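Local structure of oxalate oxidase 1 (Hordeum vulgare, 1FI2) at residues F79-H88 with M136-T145; P3-L14 with V61-L70. The protein oxidises oxalate with molecular oxygen to carbon dioxide and hydrogen peroxide in the plant apoplast, and is a manganese-containing homohexamer that also has superoxide dismutase activity. All coordinates share one frame; numbering follows the deposited sequence.

Interaction 1. Residues F79-H88 with M136-T145; sequences FAPGGTNPPH and MHFQFNVGKT. With MN (manganese (II) ion), chain B.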
loop_
_atom_site.group_PDB
_atom_site.type_symbol
_atom_site.label_atom_id
_atom_site.label_comp_id
_atom_site.label_asym_id
_atom_site.label_seq_id
_atom_site.Cartn_x
_atom_site.Cartn_y
_atom_site.Cartn_z
ATOM N N PHE A 79 32.845 11.003 -6.785
ATOM C CA PHE A 79 33.130 11.320 -8.172
ATOM C C PHE A 79 34.480 11.996 -8.412
ATOM O O PHE A 79 34.736 13.068 -7.863
ATOM C CB PHE A 79 32.083 12.297 -8.720
ATOM C CG PHE A 79 30.628 11.982 -8.653
ATOM C CD1 PHE A 79 29.941 11.544 -9.780
ATOM C CD2 PHE A 79 29.917 12.141 -7.472
ATOM C CE1 PHE A 79 28.590 11.263 -9.716
ATOM C CE2 PHE A 79 28.570 11.853 -7.400
ATOM C CZ PHE A 79 27.904 11.415 -8.529
ATOM N N ALA A 80 35.270 11.441 -9.328
ATOM C CA ALA A 80 36.510 12.110 -9.744
ATOM C C ALA A 80 36.086 13.280 -10.628
ATOM O O ALA A 80 34.955 13.281 -11.119
ATOM C CB ALA A 80 37.375 11.145 -10.539
ATOM N N PRO A 81 36.942 14.272 -10.809
ATOM C CA PRO A 81 36.631 15.400 -11.674
ATOM C C PRO A 81 36.264 14.932 -13.074
ATOM O O PRO A 81 37.004 14.182 -13.714
ATOM C CB PRO A 81 37.895 16.241 -11.663
ATOM C CG PRO A 81 38.726 15.757 -10.532
ATOM C CD PRO A 81 38.308 14.340 -10.245
ATOM N N GLY A 82 35.082 15.307 -13.556
ATOM C CA GLY A 82 34.587 14.918 -14.863
ATOM C C GLY A 82 33.940 13.541 -14.894
ATOM O O GLY A 82 33.557 13.042 -15.960
ATOM N N GLY A 83 33.806 12.909 -13.731
ATOM C CA GLY A 83 33.213 11.584 -13.639
ATOM C C GLY A 83 31.690 11.682 -13.644
ATOM O O GLY A 83 31.132 12.742 -13.352
ATOM N N THR A 84 31.049 10.558 -13.941
ATOM C CA THR A 84 29.594 10.525 -13.993
ATOM C C THR A 84 29.006 9.301 -13.310
ATOM O O THR A 84 29.634 8.245 -13.261
ATOM C CB THR A 84 29.153 10.562 -15.475
ATOM O OG1 THR A 84 27.725 10.625 -15.575
ATOM C CG2 THR A 84 29.636 9.340 -16.244
ATOM N N ASN A 85 27.862 9.472 -12.667
ATOM C CA ASN A 85 26.955 8.362 -12.325
ATOM C C ASN A 85 26.049 8.434 -13.559
ATOM O O ASN A 85 25.348 9.433 -13.723
ATOM C CB ASN A 85 26.250 8.606 -11.010
ATOM C CG ASN A 85 25.622 7.382 -10.376
ATOM O OD1 ASN A 85 25.866 6.250 -10.793
ATOM N ND2 ASN A 85 24.808 7.602 -9.349
ATOM N N PRO A 86 26.231 7.525 -14.509
ATOM C CA PRO A 86 25.564 7.573 -15.798
ATOM C C PRO A 86 24.059 7.511 -15.743
ATOM O O PRO A 86 23.495 7.140 -14.726
ATOM C CB PRO A 86 26.147 6.378 -16.550
ATOM C CG PRO A 86 26.629 5.441 -15.500
ATOM C CD PRO A 86 27.087 6.319 -14.363
ATOM N N PRO A 87 23.366 7.907 -16.801
ATOM C CA PRO A 87 21.913 7.824 -16.859
ATOM C C PRO A 87 21.415 6.498 -16.318
ATOM O O PRO A 87 21.693 5.477 -16.938
ATOM C CB PRO A 87 21.626 7.956 -18.352
ATOM C CG PRO A 87 22.717 8.861 -18.830
ATOM C CD PRO A 87 23.946 8.382 -18.082
ATOM N N HIS A 88 20.674 6.456 -15.227
ATOM C CA HIS A 88 20.195 5.205 -14.644
ATOM C C HIS A 88 18.788 5.340 -14.085
ATOM O O HIS A 88 18.200 6.422 -14.087
ATOM C CB HIS A 88 21.158 4.717 -13.556
ATOM C CG HIS A 88 21.251 5.637 -12.377
ATOM N ND1 HIS A 88 22.026 6.775 -12.388
ATOM C CD2 HIS A 88 20.657 5.584 -11.158
ATOM C CE1 HIS A 88 21.910 7.389 -11.220
ATOM N NE2 HIS A 88 21.092 6.686 -10.462
ATOM N N MET A 136 14.540 8.213 -15.462
ATOM C CA MET A 136 15.963 8.242 -15.804
ATOM C C MET A 136 16.623 9.492 -15.227
ATOM O O MET A 136 16.027 10.574 -15.223
ATOM C CB MET A 136 16.139 8.159 -17.325
ATOM C CG MET A 136 17.562 7.821 -17.750
ATOM S SD MET A 136 17.832 7.846 -19.533
ATOM C CE MET A 136 16.612 6.657 -20.085
ATOM N N HIS A 137 17.842 9.345 -14.708
ATOM C CA HIS A 137 18.561 10.477 -14.121
ATOM C C HIS A 137 20.062 10.224 -14.116
ATOM O O HIS A 137 20.499 9.089 -14.330
ATOM C CB HIS A 137 18.044 10.759 -12.707
ATOM C CG HIS A 137 18.177 9.619 -11.748
ATOM N ND1 HIS A 137 17.438 8.462 -11.885
ATOM C CD2 HIS A 137 18.934 9.445 -10.636
ATOM C CE1 HIS A 137 17.740 7.633 -10.914
ATOM N NE2 HIS A 137 18.651 8.189 -10.128
ATOM N N PHE A 138 20.854 11.264 -13.891
ATOM C CA PHE A 138 22.307 11.133 -13.873
ATOM C C PHE A 138 22.951 12.256 -13.064
ATOM O O PHE A 138 22.287 13.235 -12.724
ATOM C CB PHE A 138 22.850 11.230 -15.311
ATOM C CG PHE A 138 22.593 12.553 -15.985
ATOM C CD1 PHE A 138 23.462 13.622 -15.833
ATOM C CD2 PHE A 138 21.475 12.727 -16.784
ATOM C CE1 PHE A 138 23.223 14.832 -16.454
ATOM C CE2 PHE A 138 21.227 13.938 -17.409
ATOM C CZ PHE A 138 22.099 14.996 -17.242
ATOM N N GLN A 139 24.236 12.109 -12.771
ATOM C CA GLN A 139 25.016 13.124 -12.073
ATOM C C GLN A 139 26.368 13.237 -12.793
ATOM O O GLN A 139 26.906 12.229 -13.245
ATOM C CB GLN A 139 25.248 12.888 -10.590
ATOM C CG GLN A 139 24.031 13.022 -9.685
ATOM C CD GLN A 139 23.307 11.696 -9.536
ATOM O OE1 GLN A 139 23.935 10.631 -9.568
ATOM N NE2 GLN A 139 21.988 11.731 -9.393
ATOM N N PHE A 140 26.887 14.448 -12.919
ATOM C CA PHE A 140 28.160 14.689 -13.603
ATOM C C PHE A 140 28.987 15.696 -12.812
ATOM O O PHE A 140 28.491 16.782 -12.500
ATOM C CB PHE A 140 27.857 15.178 -15.018
ATOM C CG PHE A 140 29.029 15.420 -15.919
ATOM C CD1 PHE A 140 29.689 14.369 -16.526
ATOM C CD2 PHE A 140 29.432 16.712 -16.221
ATOM C CE1 PHE A 140 30.759 14.587 -17.372
ATOM C CE2 PHE A 140 30.499 16.943 -17.073
ATOM C CZ PHE A 140 31.163 15.878 -17.647
ATOM N N ASN A 141 30.226 15.354 -12.458
ATOM C CA ASN A 141 31.072 16.257 -11.680
ATOM C C ASN A 141 31.657 17.361 -12.552
ATOM O O ASN A 141 32.576 17.122 -13.334
ATOM C CB ASN A 141 32.178 15.465 -10.976
ATOM C CG ASN A 141 33.029 16.308 -10.048
ATOM O OD1 ASN A 141 32.810 17.512 -9.913
ATOM N ND2 ASN A 141 34.008 15.687 -9.401
ATOM N N VAL A 142 31.173 18.588 -12.356
ATOM C CA VAL A 142 31.603 19.717 -13.169
ATOM C C VAL A 142 32.659 20.570 -12.478
ATOM O O VAL A 142 33.110 21.567 -13.049
ATOM C CB VAL A 142 30.427 20.633 -13.572
ATOM C CG1 VAL A 142 29.413 19.877 -14.417
ATOM C CG2 VAL A 142 29.769 21.250 -12.347
ATOM N N GLY A 143 33.048 20.188 -11.269
ATOM C CA GLY A 143 34.060 20.929 -10.524
ATOM C C GLY A 143 35.451 20.370 -10.803
ATOM O O GLY A 143 35.605 19.385 -11.523
ATOM N N LYS A 144 36.465 20.994 -10.210
ATOM C CA LYS A 144 37.842 20.555 -10.403
ATOM C C LYS A 144 38.303 19.637 -9.275
ATOM O O LYS A 144 39.421 19.123 -9.304
ATOM C CB LYS A 144 38.806 21.734 -10.492
ATOM C CG LYS A 144 38.501 22.806 -11.521
ATOM C CD LYS A 144 39.789 23.517 -11.925
ATOM C CE LYS A 144 39.558 24.970 -12.290
ATOM N NZ LYS A 144 40.613 25.497 -13.203
ATOM N N THR A 145 37.479 19.489 -8.247
ATOM C CA THR A 145 37.785 18.660 -7.100
ATOM C C THR A 145 36.880 17.427 -7.071
ATOM O O THR A 145 35.876 17.365 -7.774
ATOM C CB THR A 145 37.556 19.402 -5.765
ATOM O OG1 THR A 145 36.172 19.775 -5.670
ATOM C CG2 THR A 145 38.418 20.645 -5.659
HETATM MN MN MN B . 20.027 7.366 -8.574
HETATM O O HOH W 1 21.257 9.219 -8.378
HETATM O O HOH W 2 21.700 6.127 -7.309
#
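In the cupin jellyroll, strands 84-89 and 137-141 run antiparallel, and His88 and His137, paired across them, furnish two ligands of the manganese. His88 NE2 lies 2.3 Å and His137 NE2 2.2 Å from the ion; His90, Glu95 and two waters complete its shell. In both residues CG sits between backbone N and carbonyl carbon (chi1 64° and 59°), bringing the imidazoles up on one face, planes 55° apart. His88 ND1 donates to Pro86 O (2.8 Å) in the ring plane, His137 ND1 to Leu135 O. On the same face, beyond a beta bulge from the histidines, ND2 of Asn85, an oxalate-binding residue, bonds Gln139 OE1 (3.2 Å), and Gln139 NE2 donates to a metal-bound water. Thr84 OG1 and Asn85 N grip Gln139 O from opposite faces of its carbonyl plane. Asn141 ND2 reaches Thr145 O (3.0 Å) and, weakly, Phe79 O and Ala80 O, while its OD1 accepts from Gly143 N (3.0 Å) in an Asx turn. A leucine here would probably leave Thr145 O and Gly143 N without these mates and free the turn to shift. Backbone carbonyls thus fix the rotation of both histidines, while the Asn85-Gln139 amide pair orients a second-shell donor toward a metal-bound water.

Interaction 2. Residues P3-L14 with V61-L70; sequences PDPLQDFCVADL and VAEWPGTNTL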
loop_
_atom_site.group_PDB
_atom_site.type_symbol
_atom_site.label_atom_id
_atom_site.label_comp_id
_atom_site.label_asym_id
_atom_site.label_seq_id
_atom_site.Cartn_x
_atom_site.Cartn_y
_atom_site.Cartn_z
ATOM N N PRO A 3 6.309 -3.063 1.299
ATOM C CA PRO A 3 5.336 -3.431 2.306
ATOM C C PRO A 3 5.663 -2.842 3.671
ATOM O O PRO A 3 6.838 -2.766 4.055
ATOM C CB PRO A 3 5.439 -4.955 2.350
ATOM C CG PRO A 3 6.022 -5.372 1.046
ATOM C CD PRO A 3 6.934 -4.242 0.642
ATOM N N ASP A 4 4.664 -2.384 4.430
ATOM C CA ASP A 4 4.918 -1.862 5.773
ATOM C C ASP A 4 5.351 -2.988 6.712
ATOM O O ASP A 4 5.060 -4.152 6.460
ATOM C CB ASP A 4 3.658 -1.210 6.346
ATOM C CG ASP A 4 3.400 0.211 5.891
ATOM O OD1 ASP A 4 2.565 0.895 6.522
ATOM O OD2 ASP A 4 4.054 0.670 4.931
ATOM N N PRO A 5 6.041 -2.654 7.793
ATOM C CA PRO A 5 6.481 -3.627 8.778
ATOM C C PRO A 5 5.328 -4.099 9.650
ATOM O O PRO A 5 4.345 -3.378 9.846
ATOM C CB PRO A 5 7.522 -2.859 9.587
ATOM C CG PRO A 5 7.059 -1.442 9.523
ATOM C CD PRO A 5 6.431 -1.268 8.162
ATOM N N LEU A 6 5.428 -5.323 10.165
ATOM C CA LEU A 6 4.381 -5.899 11.000
ATOM C C LEU A 6 4.839 -6.162 12.428
ATOM O O LEU A 6 4.207 -6.862 13.213
ATOM C CB LEU A 6 3.856 -7.182 10.359
ATOM C CG LEU A 6 2.939 -7.018 9.147
ATOM C CD1 LEU A 6 2.491 -8.408 8.730
ATOM C CD2 LEU A 6 1.693 -6.199 9.432
ATOM N N GLN A 7 6.004 -5.616 12.756
ATOM C CA GLN A 7 6.633 -5.716 14.064
ATOM C C GLN A 7 7.723 -4.643 14.138
ATOM O O GLN A 7 7.992 -3.999 13.123
ATOM C CB GLN A 7 7.224 -7.091 14.352
ATOM C CG GLN A 7 8.395 -7.503 13.471
ATOM C CD GLN A 7 7.948 -7.857 12.063
ATOM O OE1 GLN A 7 7.094 -8.731 11.905
ATOM N NE2 GLN A 7 8.491 -7.166 11.069
ATOM N N ASP A 8 8.315 -4.453 15.312
ATOM C CA ASP A 8 9.347 -3.432 15.459
ATOM C C ASP A 8 10.547 -3.677 14.555
ATOM O O ASP A 8 11.058 -2.743 13.918
ATOM C CB ASP A 8 9.810 -3.332 16.913
ATOM C CG ASP A 8 8.773 -2.859 17.905
ATOM O OD1 ASP A 8 9.051 -2.982 19.123
ATOM O OD2 ASP A 8 7.692 -2.359 17.536
ATOM N N PHE A 9 11.187 -4.842 14.697
ATOM C CA PHE A 9 12.444 -5.140 14.019
ATOM C C PHE A 9 12.431 -6.510 13.345
ATOM O O PHE A 9 11.740 -7.420 13.801
ATOM C CB PHE A 9 13.614 -5.111 15.018
ATOM C CG PHE A 9 13.620 -4.040 16.066
ATOM C CD1 PHE A 9 13.320 -4.338 17.387
ATOM C CD2 PHE A 9 13.876 -2.716 15.736
ATOM C CE1 PHE A 9 13.306 -3.351 18.355
ATOM C CE2 PHE A 9 13.860 -1.720 16.696
ATOM C CZ PHE A 9 13.577 -2.041 18.007
ATOM N N CYS A 10 13.164 -6.674 12.248
ATOM C CA CYS A 10 13.224 -7.957 11.536
ATOM C C CYS A 10 14.510 -7.981 10.714
ATOM O O CYS A 10 14.489 -7.752 9.503
ATOM C CB CYS A 10 11.986 -8.086 10.656
ATOM S SG CYS A 10 11.266 -9.722 10.428
ATOM N N VAL A 11 15.645 -8.124 11.400
ATOM C CA VAL A 11 16.939 -8.078 10.716
ATOM C C VAL A 11 17.034 -9.198 9.689
ATOM O O VAL A 11 16.795 -10.357 10.011
ATOM C CB VAL A 11 18.110 -8.151 11.707
ATOM C CG1 VAL A 11 19.445 -7.887 11.020
ATOM C CG2 VAL A 11 17.906 -7.158 12.845
ATOM N N ALA A 12 17.440 -8.847 8.473
ATOM C CA ALA A 12 17.533 -9.816 7.396
ATOM C C ALA A 12 18.515 -10.950 7.660
ATOM O O ALA A 12 19.649 -10.724 8.095
ATOM C CB ALA A 12 17.951 -9.107 6.104
ATOM N N ASP A 13 18.074 -12.169 7.382
ATOM C CA ASP A 13 18.936 -13.347 7.504
ATOM C C ASP A 13 19.499 -13.527 6.088
ATOM O O ASP A 13 18.747 -13.902 5.191
ATOM C CB ASP A 13 18.181 -14.574 7.976
ATOM C CG ASP A 13 18.987 -15.857 7.992
ATOM O OD1 ASP A 13 18.416 -16.905 8.362
ATOM O OD2 ASP A 13 20.179 -15.841 7.624
ATOM N N LEU A 14 20.774 -13.208 5.907
ATOM C CA LEU A 14 21.375 -13.250 4.580
ATOM C C LEU A 14 22.160 -14.512 4.269
ATOM O O LEU A 14 22.839 -14.534 3.229
ATOM C CB LEU A 14 22.283 -12.025 4.394
ATOM C CG LEU A 14 21.595 -10.655 4.434
ATOM C CD1 LEU A 14 22.632 -9.543 4.388
ATOM C CD2 LEU A 14 20.601 -10.507 3.293
ATOM N N VAL A 61 19.653 -3.340 1.816
ATOM C CA VAL A 61 19.483 -4.425 2.781
ATOM C C VAL A 61 20.547 -5.503 2.722
ATOM O O VAL A 61 20.886 -6.074 3.767
ATOM C CB VAL A 61 18.067 -5.025 2.661
ATOM C CG1 VAL A 61 17.909 -5.822 1.375
ATOM C CG2 VAL A 61 17.726 -5.867 3.883
ATOM N N ALA A 62 21.188 -5.745 1.586
ATOM C CA ALA A 62 22.286 -6.701 1.496
ATOM C C ALA A 62 23.510 -6.234 2.277
ATOM O O ALA A 62 24.287 -7.066 2.761
ATOM C CB ALA A 62 22.640 -6.932 0.034
ATOM N N GLU A 63 23.706 -4.927 2.406
ATOM C CA GLU A 63 24.835 -4.369 3.136
ATOM C C GLU A 63 24.460 -3.886 4.530
ATOM O O GLU A 63 25.314 -3.756 5.409
ATOM C CB GLU A 63 25.448 -3.215 2.328
ATOM C CG GLU A 63 26.136 -3.688 1.052
ATOM C CD GLU A 63 27.380 -4.504 1.364
ATOM O OE1 GLU A 63 28.164 -4.073 2.236
ATOM O OE2 GLU A 63 27.573 -5.568 0.745
ATOM N N TRP A 64 23.180 -3.622 4.755
ATOM C CA TRP A 64 22.657 -3.167 6.040
ATOM C C TRP A 64 21.376 -3.940 6.331
ATOM O O TRP A 64 20.265 -3.471 6.073
ATOM C CB TRP A 64 22.372 -1.669 6.018
ATOM C CG TRP A 64 22.167 -0.979 7.330
ATOM C CD1 TRP A 64 22.285 -1.505 8.586
ATOM C CD2 TRP A 64 21.881 0.416 7.519
ATOM N NE1 TRP A 64 22.051 -0.542 9.536
ATOM C CE2 TRP A 64 21.815 0.652 8.905
ATOM C CE3 TRP A 64 21.660 1.485 6.642
ATOM C CZ2 TRP A 64 21.536 1.908 9.443
ATOM C CZ3 TRP A 64 21.389 2.732 7.174
ATOM C CH2 TRP A 64 21.331 2.931 8.559
ATOM N N PRO A 65 21.514 -5.152 6.860
ATOM C CA PRO A 65 20.385 -6.037 7.086
ATOM C C PRO A 65 19.335 -5.516 8.039
ATOM O O PRO A 65 18.167 -5.914 7.924
ATOM C CB PRO A 65 20.977 -7.356 7.549
ATOM C CG PRO A 65 22.401 -7.102 7.846
ATOM C CD PRO A 65 22.798 -5.819 7.176
ATOM N N GLY A 66 19.649 -4.587 8.933
ATOM C CA GLY A 66 18.692 -3.992 9.845
ATOM C C GLY A 66 17.634 -3.135 9.163
ATOM O O GLY A 66 16.612 -2.824 9.781
ATOM N N THR A 67 17.800 -2.783 7.891
ATOM C CA THR A 67 16.803 -2.052 7.132
ATOM C C THR A 67 15.646 -2.941 6.680
ATOM O O THR A 67 14.594 -2.418 6.291
ATOM C CB THR A 67 17.382 -1.382 5.867
ATOM O OG1 THR A 67 17.910 -2.373 4.975
ATOM C CG2 THR A 67 18.490 -0.408 6.234
ATOM N N ASN A 68 15.820 -4.256 6.699
ATOM C CA ASN A 68 14.765 -5.171 6.264
ATOM C C ASN A 68 13.437 -4.821 6.907
ATOM O O ASN A 68 13.316 -4.644 8.120
ATOM C CB ASN A 68 15.167 -6.607 6.605
ATOM C CG ASN A 68 14.333 -7.672 5.933
ATOM O OD1 ASN A 68 14.010 -7.591 4.748
ATOM N ND2 ASN A 68 13.975 -8.705 6.690
ATOM N N THR A 69 12.387 -4.725 6.109
ATOM C CA THR A 69 11.020 -4.399 6.422
ATOM C C THR A 69 10.755 -2.933 6.777
ATOM O O THR A 69 9.579 -2.554 6.881
ATOM C CB THR A 69 10.351 -5.221 7.550
ATOM O OG1 THR A 69 10.853 -4.792 8.827
ATOM C CG2 THR A 69 10.527 -6.717 7.386
ATOM N N LEU A 70 11.770 -2.093 6.923
ATOM C CA LEU A 70 11.600 -0.722 7.368
ATOM C C LEU A 70 11.341 0.292 6.270
ATOM O O LEU A 70 11.027 1.452 6.549
ATOM C CB LEU A 70 12.806 -0.300 8.221
ATOM C CG LEU A 70 13.096 -1.169 9.452
ATOM C CD1 LEU A 70 14.246 -0.562 10.244
ATOM C CD2 LEU A 70 11.864 -1.338 10.331
HETATM O O HOH W 3 8.273 -0.413 5.145
HETATM O O HOH W 4 10.296 -4.927 11.494
HETATM O O HOH W 5 14.688 -4.667 10.722
#
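Thr69 is the main bump of segment 61-70, set in a hollow that the N-terminal chain forms by bending past Pro5, Gln7 and Cys10. It is the third residue of a type II turn from Thr67 to Leu70, with a left-handed backbone (phi 72°) that swings its side chain toward segment 3-14. Its carbonyl O rests against the Pro5 ring, 3.4 Å from Pro5 CB, and its methyl CG2 meets Cys10 CB at 3.8 Å. Its hydroxyl takes a hydrogen bond from a water that also links Gln7 O and NE2; a second water ties Thr69 O to Pro3 O, and a third joins Cys10 N to Gly66 O and Asn68 O. The contact fastens the extension that precedes the jellyroll strands to the loop between strands 54-59 and 73-79, and the Cys10-Cys26 disulfide staples that extension beside it. Asn68, its CG anti to the backbone N (chi1 -166°), extends ND2 to Cys10 O (3.0 Å) and also to His24 O. Further along, Ala12 is the small knob: its CB fits between Pro65 CB (3.8 Å away), Asn68 CB and Val61 CG2, while Ala12 N donates almost straight to Pro65 O (3.1 Å) from above the carbonyl plane and Asn68 N reaches the same oxygen from that plane's opposite face. Val11 CG1 leans on Pro65 CB from beside Ala12. At the far end Leu14 lays CD1 over the backbone at Val61 and Ala62, 3.4 Å from Ala62 O, and near Pro65 CB. Neighbouring subunits pack round the Pro5 end: Asn22 of one bonds Gln7 NE2 and lies on Thr69, and Asp8 forms a salt bridge with Arg92 of that subunit and bonds Ser114 of another.

Both contacts are largely buried, but in different ways. Interaction 1 lies between two paired strands of one sheet, its centre about 13 Å from that of the chain, and supplies two of the manganese ligands; interaction 2 joins two irregular loops, its centre about 19 Å from the chain's and on the other side of it, where several neighbouring subunits pack against it, as one does against interaction 1. The centres of interactions 1 and 2 are about 31 Å apart, and the two do not touch. Strand 73-79 nevertheless connects them: it follows the loop of interaction 2 and ends at the first residue of interaction 1. Antiparallel backbone bonding, amides and metal ligation characterise the first, whereas small apolar knobs, two direct hydrogen bonds and bridging waters hold the second.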